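TRAP-T family transporter, DctP (Periplasmic binding) subunit (Sulfitobacter sp. NAS-14.1, PDB 4PF8) binds beta-D-galacturonate as the periplasmic solute-binding subunit of a TRAP transporter and probably delivers it to the membrane components for uptake. Local coordinates at residues Lys60-His63 against Ala64-Gly68; Gly85-Leu89 against Gly90-Gln94; Ala191-Tyr194 against Gln195-Thr199; Lys278-Asp282 against Gly283-Val287. One frame throughout, in Å; residues are numbered along the deposited sequence.

Interaction 1 of 4, residues Lys60-His63 against Ala64-Gly68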
loop_
_atom_site.group_PDB
_atom_site.type_symbol
_atom_site.label_atom_id
_atom_site.label_comp_id
_atom_site.label_asym_id
_atom_site.label_seq_id
_atom_site.Cartn_x
_atom_site.Cartn_y
_atom_site.Cartn_z
ATOM N N LYS A 60 -1.271 4.654 21.326
ATOM C CA LYS A 60 -1.700 3.299 21.063
ATOM C C LYS A 60 -1.969 3.165 19.595
ATOM O O LYS A 60 -2.553 4.061 18.977
ATOM C CB LYS A 60 -2.981 2.979 21.843
ATOM C CG LYS A 60 -3.492 1.565 21.579
ATOM C CD LYS A 60 -4.705 1.225 22.435
ATOM C CE LYS A 60 -5.250 -0.145 22.070
ATOM N NZ LYS A 60 -6.660 -0.330 22.542
ATOM N N VAL A 61 -1.531 2.032 19.045
ATOM C CA VAL A 61 -1.850 1.633 17.687
ATOM C C VAL A 61 -3.120 0.787 17.692
ATOM O O VAL A 61 -3.257 -0.158 18.466
ATOM C CB VAL A 61 -0.706 0.812 17.069
ATOM C CG1 VAL A 61 -1.019 0.461 15.614
ATOM C CG2 VAL A 61 0.607 1.589 17.169
ATOM N N PHE A 62 -4.062 1.173 16.847
ATOM C CA PHE A 62 -5.336 0.479 16.728
ATOM C C PHE A 62 -5.321 -0.308 15.446
ATOM O O PHE A 62 -5.317 0.262 14.348
ATOM C CB PHE A 62 -6.487 1.486 16.740
ATOM C CG PHE A 62 -6.669 2.153 18.078
ATOM C CD1 PHE A 62 -5.905 3.259 18.431
ATOM C CD2 PHE A 62 -7.555 1.646 18.988
ATOM C CE1 PHE A 62 -6.042 3.852 19.647
ATOM C CE2 PHE A 62 -7.708 2.239 20.223
ATOM C CZ PHE A 62 -6.950 3.348 20.557
ATOM N N HIS A 63 -5.282 -1.627 15.597
ATOM C CA HIS A 63 -5.103 -2.536 14.471
ATOM C C HIS A 63 -6.424 -2.890 13.789
ATOM O O HIS A 63 -7.509 -2.532 14.256
ATOM C CB HIS A 63 -4.419 -3.820 14.973
ATOM C CG HIS A 63 -3.119 -3.567 15.644
ATOM N ND1 HIS A 63 -2.048 -3.017 14.979
ATOM C CD2 HIS A 63 -2.704 -3.765 16.916
ATOM C CE1 HIS A 63 -1.029 -2.875 15.809
ATOM N NE2 HIS A 63 -1.404 -3.319 16.992
ATOM N N ALA A 64 -6.305 -3.561 12.652
ATOM C CA ALA A 64 -7.437 -4.179 11.970
ATOM C C ALA A 64 -8.457 -3.169 11.463
ATOM O O ALA A 64 -9.631 -3.510 11.259
ATOM C CB ALA A 64 -8.105 -5.214 12.877
ATOM N N GLY A 65 -8.015 -1.937 11.225
ATOM C CA GLY A 65 -8.864 -0.924 10.614
ATOM C C GLY A 65 -10.040 -0.512 11.486
ATOM O O GLY A 65 -11.033 0.017 10.976
ATOM N N VAL A 66 -9.950 -0.741 12.796
ATOM C CA VAL A 66 -11.088 -0.507 13.685
ATOM C C VAL A 66 -11.467 0.984 13.746
ATOM O O VAL A 66 -12.624 1.326 14.068
ATOM C CB VAL A 66 -10.819 -1.095 15.095
ATOM C CG1 VAL A 66 -9.744 -0.312 15.837
ATOM C CG2 VAL A 66 -12.112 -1.182 15.911
ATOM N N LEU A 67 -10.522 1.873 13.432
ATOM C CA LEU A 67 -10.795 3.306 13.467
ATOM C C LEU A 67 -11.183 3.887 12.108
ATOM O O LEU A 67 -11.402 5.091 11.992
ATOM C CB LEU A 67 -9.605 4.084 14.032
ATOM C CG LEU A 67 -9.202 3.727 15.455
ATOM C CD1 LEU A 67 -8.100 4.689 15.864
ATOM C CD2 LEU A 67 -10.390 3.789 16.409
ATOM N N GLY A 68 -11.323 3.033 11.101
ATOM C CA GLY A 68 -11.884 3.455 9.828
ATOM C C GLY A 68 -11.302 2.751 8.618
ATOM O O GLY A 68 -10.239 2.156 8.693
HETATM O O HOH W 1 -7.542 1.237 12.882
#
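Phe62 and Leu67 carry the apolar part of this local contact, made where the chain turns back after leaving a strand. Leu67 CD1 lies 3.7 Å from Phe62 CG, reaching the inner end of the ring obliquely, while Leu67 CG rests against Phe62 CB. Val66 adds its CG1 branch at 3.8 Å from Phe62 CB; with chi1 at 70° that methyl sits between the backbone N and the carbonyl carbon and is turned back to the strand. An alanine in place of Leu67 would lack CG and both methyls and is likely to open a gap beside Phe62 CB and CG.

The polar part is backbone. His63 to Val66 form a type I' turn, closed by a weak hydrogen bond of 3.4 Å from Val66 N to His63 O, and a type I turn follows from Gly65 to Gly68. One water bridges the bend, donating to Phe62 O at 2.8 Å and accepting from Leu67 N.

The two successive turns follow strand 59-62, an outermost strand of the five-stranded sheet, and lead to helix 70-79. His63 is hydrogen-bonded to Glu43 of helix 37-52 and to Asn30, and Leu67 packs on Trp29 of the adjacent strand 26-29.

Interaction 2 of 4, residues Gly85-Leu89 against Gly90-Gln94; sequences GVFSL and GPMGQ. With GTR (beta-D-galactopyranuronic acid), chain D.
Phe87 and selenomethionine Met92 meet obliquely, the methyl CE of Met92 lying 3.7 Å from Phe87 CD2 and 3.9 Å from Phe87 CB. The Met92 chain leaves its backbone with CG anti to N (chi1 -178°) and then bends at both following torsions, which folds the methyl back to the near corner of the ring. Met92 CB, at the root of the same side chain, rests 3.4 Å from Leu89 O.

The Ser88 hydroxyl turns to the start of the helix. OG stands anti to the backbone N (chi1 174°) and accepts from Gly90 N at 3.1 Å with an N-H...O angle of 159°, the capping bond of an N-cap serine. Pro91 CD packs against the same residue, 3.3 Å from Ser88 O. The short helix that follows is loosely bonded: Met92 N reaches Leu89 O only weakly, at 3.2 Å. Ser88 approaches the bound galacturonate most closely through CB, 3.4 Å from O4 of the sugar.

This buried bend joins the end of strand 84-88 to helix 89-92 at the ligand pocket. Ser88 N is hydrogen-bonded to Gln70, which also binds the sugar, and Ser88 touches Glu234 of strand 234-239. Phe87 meets the Trp29 ring, while helix 70-79 covers Phe87 and Met92 through Ile74.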
loop_
_atom_site.group_PDB
_atom_site.type_symbol
_atom_site.label_atom_id
_atom_site.label_comp_id
_atom_site.label_asym_id
_atom_site.label_seq_id
_atom_site.Cartn_x
_atom_site.Cartn_y
_atom_site.Cartn_z
ATOM N N GLY A 85 -0.254 7.088 11.477
ATOM C CA GLY A 85 -0.741 5.913 10.788
ATOM C C GLY A 85 0.268 5.404 9.803
ATOM O O GLY A 85 1.235 6.085 9.510
ATOM N N VAL A 86 0.067 4.192 9.329
ATOM C CA VAL A 86 0.749 3.741 8.126
ATOM C C VAL A 86 -0.319 3.556 7.069
ATOM O O VAL A 86 -1.266 2.783 7.262
ATOM C CB VAL A 86 1.522 2.445 8.324
ATOM C CG1 VAL A 86 2.022 1.909 6.990
ATOM C CG2 VAL A 86 2.696 2.668 9.278
ATOM N N PHE A 87 -0.152 4.289 5.987
ATOM C CA PHE A 87 -1.102 4.296 4.885
ATOM C C PHE A 87 -0.436 3.847 3.592
ATOM O O PHE A 87 0.649 4.321 3.245
ATOM C CB PHE A 87 -1.649 5.705 4.619
ATOM C CG PHE A 87 -2.342 6.344 5.773
ATOM C CD1 PHE A 87 -3.417 5.755 6.394
ATOM C CD2 PHE A 87 -1.979 7.615 6.179
ATOM C CE1 PHE A 87 -4.057 6.362 7.443
ATOM C CE2 PHE A 87 -2.651 8.250 7.230
ATOM C CZ PHE A 87 -3.675 7.596 7.869
ATOM N N SER A 88 -1.125 3.003 2.851
ATOM C CA SER A 88 -0.713 2.743 1.484
ATOM C C SER A 88 -0.854 4.044 0.720
ATOM O O SER A 88 -1.854 4.767 0.888
ATOM C CB SER A 88 -1.626 1.696 0.879
ATOM O OG SER A 88 -1.376 1.479 -0.507
ATOM N N LEU A 89 0.097 4.327 -0.164
ATOM C CA LEU A 89 -0.065 5.469 -1.041
ATOM C C LEU A 89 -1.163 5.250 -2.101
ATOM O O LEU A 89 -1.580 6.196 -2.772
ATOM C CB LEU A 89 1.266 5.821 -1.672
ATOM C CG LEU A 89 2.123 6.744 -0.824
ATOM C CD1 LEU A 89 2.456 6.159 0.514
ATOM C CD2 LEU A 89 3.413 7.125 -1.572
ATOM N N GLY A 90 -1.667 4.027 -2.233
ATOM C CA GLY A 90 -2.686 3.741 -3.223
ATOM C C GLY A 90 -3.922 4.618 -3.048
ATOM O O GLY A 90 -4.310 5.372 -3.929
ATOM N N PRO A 91 -4.568 4.536 -1.878
ATOM C CA PRO A 91 -5.768 5.346 -1.636
ATOM C C PRO A 91 -5.468 6.823 -1.372
ATOM O O PRO A 91 -6.377 7.656 -1.335
ATOM C CB PRO A 91 -6.386 4.700 -0.386
ATOM C CG PRO A 91 -5.730 3.340 -0.261
ATOM C CD PRO A 91 -4.357 3.508 -0.844
HETATM N N MSE A 92 -4.203 7.137 -1.173
HETATM C CA MSE A 92 -3.770 8.504 -0.911
HETATM C C MSE A 92 -3.877 9.384 -2.161
HETATM O O MSE A 92 -3.857 10.602 -2.063
HETATM C CB MSE A 92 -2.335 8.482 -0.407
HETATM C CG MSE A 92 -1.776 9.816 -0.043
HETATM SE SE MSE A 92 -2.482 10.371 1.633
HETATM C CE MSE A 92 -1.514 9.221 2.864
ATOM N N GLY A 93 -4.004 8.781 -3.335
ATOM C CA GLY A 93 -4.145 9.555 -4.561
ATOM C C GLY A 93 -5.299 10.562 -4.592
ATOM O O GLY A 93 -5.236 11.571 -5.292
ATOM N N GLN A 94 -6.368 10.319 -3.844
ATOM C CA GLN A 94 -7.473 11.283 -3.823
ATOM C C GLN A 94 -7.150 12.563 -3.029
ATOM O O GLN A 94 -7.420 13.673 -3.487
ATOM C CB GLN A 94 -8.751 10.623 -3.293
ATOM C CG GLN A 94 -9.990 11.484 -3.451
ATOM C CD GLN A 94 -11.279 10.679 -3.404
ATOM O OE1 GLN A 94 -11.272 9.458 -3.587
ATOM N NE2 GLN A 94 -12.398 11.364 -3.171
HETATM C C1 GTR D . -2.370 -3.808 1.401
HETATM C C2 GTR D . -1.961 -2.518 2.031
HETATM C C3 GTR D . -3.157 -1.987 2.800
HETATM C C4 GTR D . -4.347 -1.758 1.879
HETATM C C5 GTR D . -4.628 -3.100 1.210
HETATM C C6 GTR D . -5.749 -2.962 0.187
HETATM O O1 GTR D . -1.279 -4.343 0.588
HETATM O O2 GTR D . -0.873 -2.802 2.952
HETATM O O3 GTR D . -2.771 -0.695 3.318
HETATM O O4 GTR D . -3.964 -0.784 0.893
HETATM O O5 GTR D . -3.455 -3.615 0.546
HETATM O O6A GTR D . -5.660 -3.716 -0.818
HETATM O O6B GTR D . -6.733 -2.238 0.462
#

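Interaction 3 of 4, residues Ala191-Tyr194 against Gln195-Thr199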
loop_
_atom_site.group_PDB
_atom_site.type_symbol
_atom_site.label_atom_id
_atom_site.label_comp_id
_atom_site.label_asym_id
_atom_site.label_seq_id
_atom_site.Cartn_x
_atom_site.Cartn_y
_atom_site.Cartn_z
ATOM N N ALA A 191 -11.439 -4.432 4.302
ATOM C CA ALA A 191 -12.042 -5.296 5.298
ATOM C C ALA A 191 -13.234 -6.079 4.749
ATOM O O ALA A 191 -13.601 -7.098 5.334
ATOM C CB ALA A 191 -12.478 -4.460 6.513
ATOM N N GLU A 192 -13.823 -5.642 3.631
ATOM C CA GLU A 192 -15.008 -6.295 3.078
ATOM C C GLU A 192 -14.660 -7.354 2.036
ATOM O O GLU A 192 -15.519 -8.119 1.584
ATOM C CB GLU A 192 -15.940 -5.229 2.489
ATOM C CG GLU A 192 -16.227 -4.081 3.472
ATOM C CD GLU A 192 -16.740 -4.540 4.825
ATOM O OE1 GLU A 192 -16.116 -4.210 5.857
ATOM O OE2 GLU A 192 -17.774 -5.233 4.884
ATOM N N VAL A 193 -13.395 -7.432 1.664
ATOM C CA VAL A 193 -13.014 -8.294 0.550
ATOM C C VAL A 193 -13.239 -9.787 0.857
ATOM O O VAL A 193 -13.724 -10.533 0.008
ATOM C CB VAL A 193 -11.555 -8.047 0.152
ATOM C CG1 VAL A 193 -11.111 -9.019 -0.936
ATOM C CG2 VAL A 193 -11.367 -6.579 -0.315
ATOM N N TYR A 194 -12.866 -10.242 2.050
ATOM C CA TYR A 194 -12.964 -11.666 2.349
ATOM C C TYR A 194 -14.377 -12.191 2.127
ATOM O O TYR A 194 -14.576 -13.219 1.466
ATOM C CB TYR A 194 -12.521 -11.950 3.786
ATOM C CG TYR A 194 -12.744 -13.374 4.210
ATOM C CD1 TYR A 194 -11.860 -14.369 3.858
ATOM C CD2 TYR A 194 -13.868 -13.721 4.952
ATOM C CE1 TYR A 194 -12.062 -15.683 4.243
ATOM C CE2 TYR A 194 -14.079 -15.018 5.349
ATOM C CZ TYR A 194 -13.178 -15.997 4.987
ATOM O OH TYR A 194 -13.393 -17.302 5.387
ATOM N N GLN A 195 -15.365 -11.502 2.675
ATOM C CA GLN A 195 -16.732 -11.957 2.527
ATOM C C GLN A 195 -17.197 -11.931 1.080
ATOM O O GLN A 195 -17.949 -12.810 0.657
ATOM C CB GLN A 195 -17.694 -11.134 3.393
ATOM C CG GLN A 195 -17.663 -11.507 4.859
ATOM C CD GLN A 195 -18.141 -12.913 5.115
ATOM O OE1 GLN A 195 -18.991 -13.436 4.391
ATOM N NE2 GLN A 195 -17.591 -13.541 6.148
ATOM N N SER A 196 -16.765 -10.928 0.330
ATOM C CA SER A 196 -17.155 -10.818 -1.059
ATOM C C SER A 196 -16.553 -11.911 -1.910
ATOM O O SER A 196 -17.224 -12.409 -2.816
ATOM C CB SER A 196 -16.828 -9.434 -1.611
ATOM O OG SER A 196 -17.839 -8.511 -1.202
ATOM N N ILE A 197 -15.320 -12.296 -1.629
ATOM C CA ILE A 197 -14.742 -13.449 -2.344
ATOM C C ILE A 197 -15.394 -14.756 -1.854
ATOM O O ILE A 197 -15.770 -15.628 -2.650
ATOM C CB ILE A 197 -13.223 -13.548 -2.196
ATOM C CG1 ILE A 197 -12.550 -12.287 -2.756
ATOM C CG2 ILE A 197 -12.712 -14.797 -2.907
ATOM C CD1 ILE A 197 -11.032 -12.255 -2.599
ATOM N N LYS A 198 -15.548 -14.907 -0.543
ATOM C CA LYS A 198 -16.131 -16.131 0.012
ATOM C C LYS A 198 -17.514 -16.421 -0.556
ATOM O O LYS A 198 -17.839 -17.573 -0.864
ATOM C CB LYS A 198 -16.244 -16.009 1.530
ATOM C CG LYS A 198 -16.737 -17.273 2.232
ATOM C CD LYS A 198 -16.997 -17.046 3.708
ATOM C CE LYS A 198 -17.961 -18.098 4.285
ATOM N NZ LYS A 198 -19.407 -17.762 4.043
ATOM N N THR A 199 -18.348 -15.386 -0.679
ATOM C CA THR A 199 -19.732 -15.592 -1.078
ATOM C C THR A 199 -19.886 -15.526 -2.589
ATOM O O THR A 199 -21.011 -15.618 -3.107
ATOM C CB THR A 199 -20.688 -14.575 -0.398
ATOM O OG1 THR A 199 -20.369 -13.245 -0.844
ATOM C CG2 THR A 199 -20.547 -14.650 1.114
HETATM O O HOH W 2 -14.920 -9.469 4.828
HETATM O O HOH W 3 -18.360 -7.884 1.569
#
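Tyr194 meets residues one and four positions further along its helix. Its CB is 3.1 Å from Gln195 N, the next peptide nitrogen. CG stands anti to the backbone N (chi1 173°), which carries the ring past Gln195 toward Lys198. CD2 and CE2 each lie 3.9 Å from Gln195 NE2, with the amide plane turned 79° from the ring. CE2 also meets Lys198 CD at 3.9 Å, and beyond it OH has the same methylene for a neighbour. Lys198 CB sits over one face of the ring, while the end of the lysine leads away. A serine in place of Tyr194 would remove the ring, and the lysine methylenes and the glutamine amide would probably lose the surface they lie against.

On the buried side, Val193 and Ile197 lie side by side, CG1 of Val193 being 3.6 Å from CD1 of Ile197. In the backbone, Ile197 N donates to Val193 O at 2.9 Å and Lys198 N to Tyr194 O at 2.8 Å. Thr199 closes the segment by giving both N and OG1 to Gln195 O, from opposite faces of its plane. A water links Ala191 O to Gln195 N, and another joins Glu192 O with Ser196 OG.

The i to i+4 backbone bonds are those of an alpha-helix, and the split between buried Val193 and Ile197 and exposed Gln195 and Lys198 makes helix 193-198 amphipathic; Val193, Tyr194 and Ile197 pack on helix 217-220.

Interaction 4 of 4, residues Lys278-Asp282 against Gly283-Val287; sequences KIIMD and GGVEV
The backbone leaves the helix through a Schellman motif: Val285 N donates to Ile280 O at 3.3 Å and Gly284 N to Met281 O at 3.2 Å, with Gly284 at positive phi (90°) as the C-prime residue. The reversal sets Val285 against Ile280. Ile280 CG2 meets Val285 CB at 3.5 Å, the two side chains running obliquely, and the same methyl also touches Val287 CG2 at 4.0 Å. Val287 CG2 lies near Met281 CG too, so this one methyl spans neighbouring residues of the helix. On the outer side, Lys278 NZ forms a salt bridge of 3.0 Å with Asp282 OD2, which receives it on its syn lone pair.

The two Schellman bonds differ in approach, for Val285 N is tilted 24° from the carbonyl plane of Ile280 whereas Gly284 N stands above that of Met281. Weak bonds from Gly283 N to Ile279 O and Ile280 O fill the last turn. A side chain at Gly284 would collide with the carbonyl oxygen of Gly283, and one at Gly283 would come close to Ile279 O. A water donates to both Met281 O and Val285 O, tying the helix end to the chain that leaves it.

The motif ends the long helix 248-282, and the chain passes on into strand 286-289, an outermost strand of the four-stranded sheet. Helix 209-214 covers Ile280 and Val285 through Tyr212, Lys222 is hydrogen-bonded to Gly283 O through NZ, and Val287 touches Leu226 of strand 223-230.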
loop_
_atom_site.group_PDB
_atom_site.type_symbol
_atom_site.label_atom_id
_atom_site.label_comp_id
_atom_site.label_asym_id
_atom_site.label_seq_id
_atom_site.Cartn_x
_atom_site.Cartn_y
_atom_site.Cartn_z
ATOM N N LYS A 278 5.077 -19.526 1.948
ATOM C CA LYS A 278 5.088 -20.910 2.414
ATOM C C LYS A 278 3.702 -21.365 2.906
ATOM O O LYS A 278 3.247 -22.471 2.601
ATOM C CB LYS A 278 6.144 -21.097 3.510
ATOM C CG LYS A 278 6.386 -22.555 3.852
ATOM C CD LYS A 278 7.465 -22.706 4.883
ATOM C CE LYS A 278 7.819 -24.168 5.079
ATOM N NZ LYS A 278 6.659 -24.970 5.581
ATOM N N ILE A 279 3.032 -20.509 3.669
ATOM C CA ILE A 279 1.689 -20.807 4.169
ATOM C C ILE A 279 0.713 -21.010 3.005
ATOM O O ILE A 279 -0.102 -21.947 3.005
ATOM C CB ILE A 279 1.215 -19.681 5.104
ATOM C CG1 ILE A 279 2.009 -19.733 6.406
ATOM C CG2 ILE A 279 -0.282 -19.792 5.405
ATOM C CD1 ILE A 279 1.883 -18.510 7.230
ATOM N N ILE A 280 0.800 -20.123 2.023
ATOM C CA ILE A 280 -0.055 -20.149 0.843
ATOM C C ILE A 280 0.140 -21.458 0.109
ATOM O O ILE A 280 -0.832 -22.163 -0.225
ATOM C CB ILE A 280 0.307 -18.935 -0.069
ATOM C CG1 ILE A 280 -0.256 -17.642 0.557
ATOM C CG2 ILE A 280 -0.130 -19.135 -1.510
ATOM C CD1 ILE A 280 0.434 -16.376 0.003
HETATM N N MSE A 281 1.391 -21.840 -0.104
HETATM C CA MSE A 281 1.654 -23.053 -0.870
HETATM C C MSE A 281 1.247 -24.286 -0.070
HETATM O O MSE A 281 0.672 -25.239 -0.624
HETATM C CB MSE A 281 3.113 -23.102 -1.299
HETATM C CG MSE A 281 3.453 -21.981 -2.289
HETATM SE SE MSE A 281 5.276 -22.066 -2.954
HETATM C CE MSE A 281 6.199 -21.664 -1.327
ATOM N N ASP A 282 1.513 -24.273 1.232
ATOM C CA ASP A 282 1.162 -25.410 2.086
ATOM C C ASP A 282 -0.367 -25.531 2.240
ATOM O O ASP A 282 -0.884 -26.593 2.594
ATOM C CB ASP A 282 1.772 -25.259 3.478
ATOM C CG ASP A 282 3.280 -25.473 3.511
ATOM O OD1 ASP A 282 3.874 -25.925 2.511
ATOM O OD2 ASP A 282 3.871 -25.176 4.574
ATOM N N GLY A 283 -1.073 -24.447 1.974
ATOM C CA GLY A 283 -2.521 -24.405 2.077
ATOM C C GLY A 283 -3.246 -24.797 0.800
ATOM O O GLY A 283 -4.467 -24.672 0.713
ATOM N N GLY A 284 -2.497 -25.237 -0.203
ATOM C CA GLY A 284 -3.078 -25.777 -1.422
ATOM C C GLY A 284 -3.348 -24.790 -2.544
ATOM O O GLY A 284 -3.974 -25.128 -3.545
ATOM N N VAL A 285 -2.904 -23.550 -2.377
ATOM C CA VAL A 285 -3.068 -22.571 -3.433
ATOM C C VAL A 285 -2.243 -22.999 -4.631
ATOM O O VAL A 285 -1.120 -23.482 -4.470
ATOM C CB VAL A 285 -2.611 -21.182 -2.969
ATOM C CG1 VAL A 285 -2.552 -20.182 -4.134
ATOM C CG2 VAL A 285 -3.553 -20.656 -1.877
ATOM N N GLU A 286 -2.812 -22.818 -5.819
ATOM C CA GLU A 286 -2.084 -23.021 -7.051
ATOM C C GLU A 286 -1.429 -21.701 -7.423
ATOM O O GLU A 286 -2.119 -20.750 -7.820
ATOM C CB GLU A 286 -3.004 -23.468 -8.181
ATOM C CG GLU A 286 -2.286 -23.527 -9.516
ATOM C CD GLU A 286 -0.965 -24.289 -9.459
ATOM O OE1 GLU A 286 -0.040 -23.955 -10.249
ATOM O OE2 GLU A 286 -0.852 -25.228 -8.632
ATOM N N VAL A 287 -0.106 -21.660 -7.295
ATOM C CA VAL A 287 0.665 -20.467 -7.617
ATOM C C VAL A 287 1.266 -20.611 -9.002
ATOM O O VAL A 287 1.855 -21.651 -9.330
ATOM C CB VAL A 287 1.791 -20.239 -6.611
ATOM C CG1 VAL A 287 2.556 -18.968 -6.950
ATOM C CG2 VAL A 287 1.222 -20.137 -5.193
HETATM O O HOH W 4 0.047 -25.607 -3.278
#

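How the interactions relate
The four contacts follow one another along the chain, each closing before the next opens, and none touches another. Interactions 1 and 2 belong to the same five-stranded sheet, at the ends of strands 59-62 and 84-88, with centres about 15 Å apart. Interaction 4 leads into the other, four-stranded sheet; interaction 3 is on helix 193-198, its centre about 19 Å from interaction 4, and both pack on helix 217-220. Interactions 2 and 4 lie about 29 Å apart between centres. Interaction 2 alone holds a residue of the galacturonate pocket, and the others lie further from the sugar. The two separate sheets are consistent with the two-lobed architecture of periplasmic solute-binding proteins.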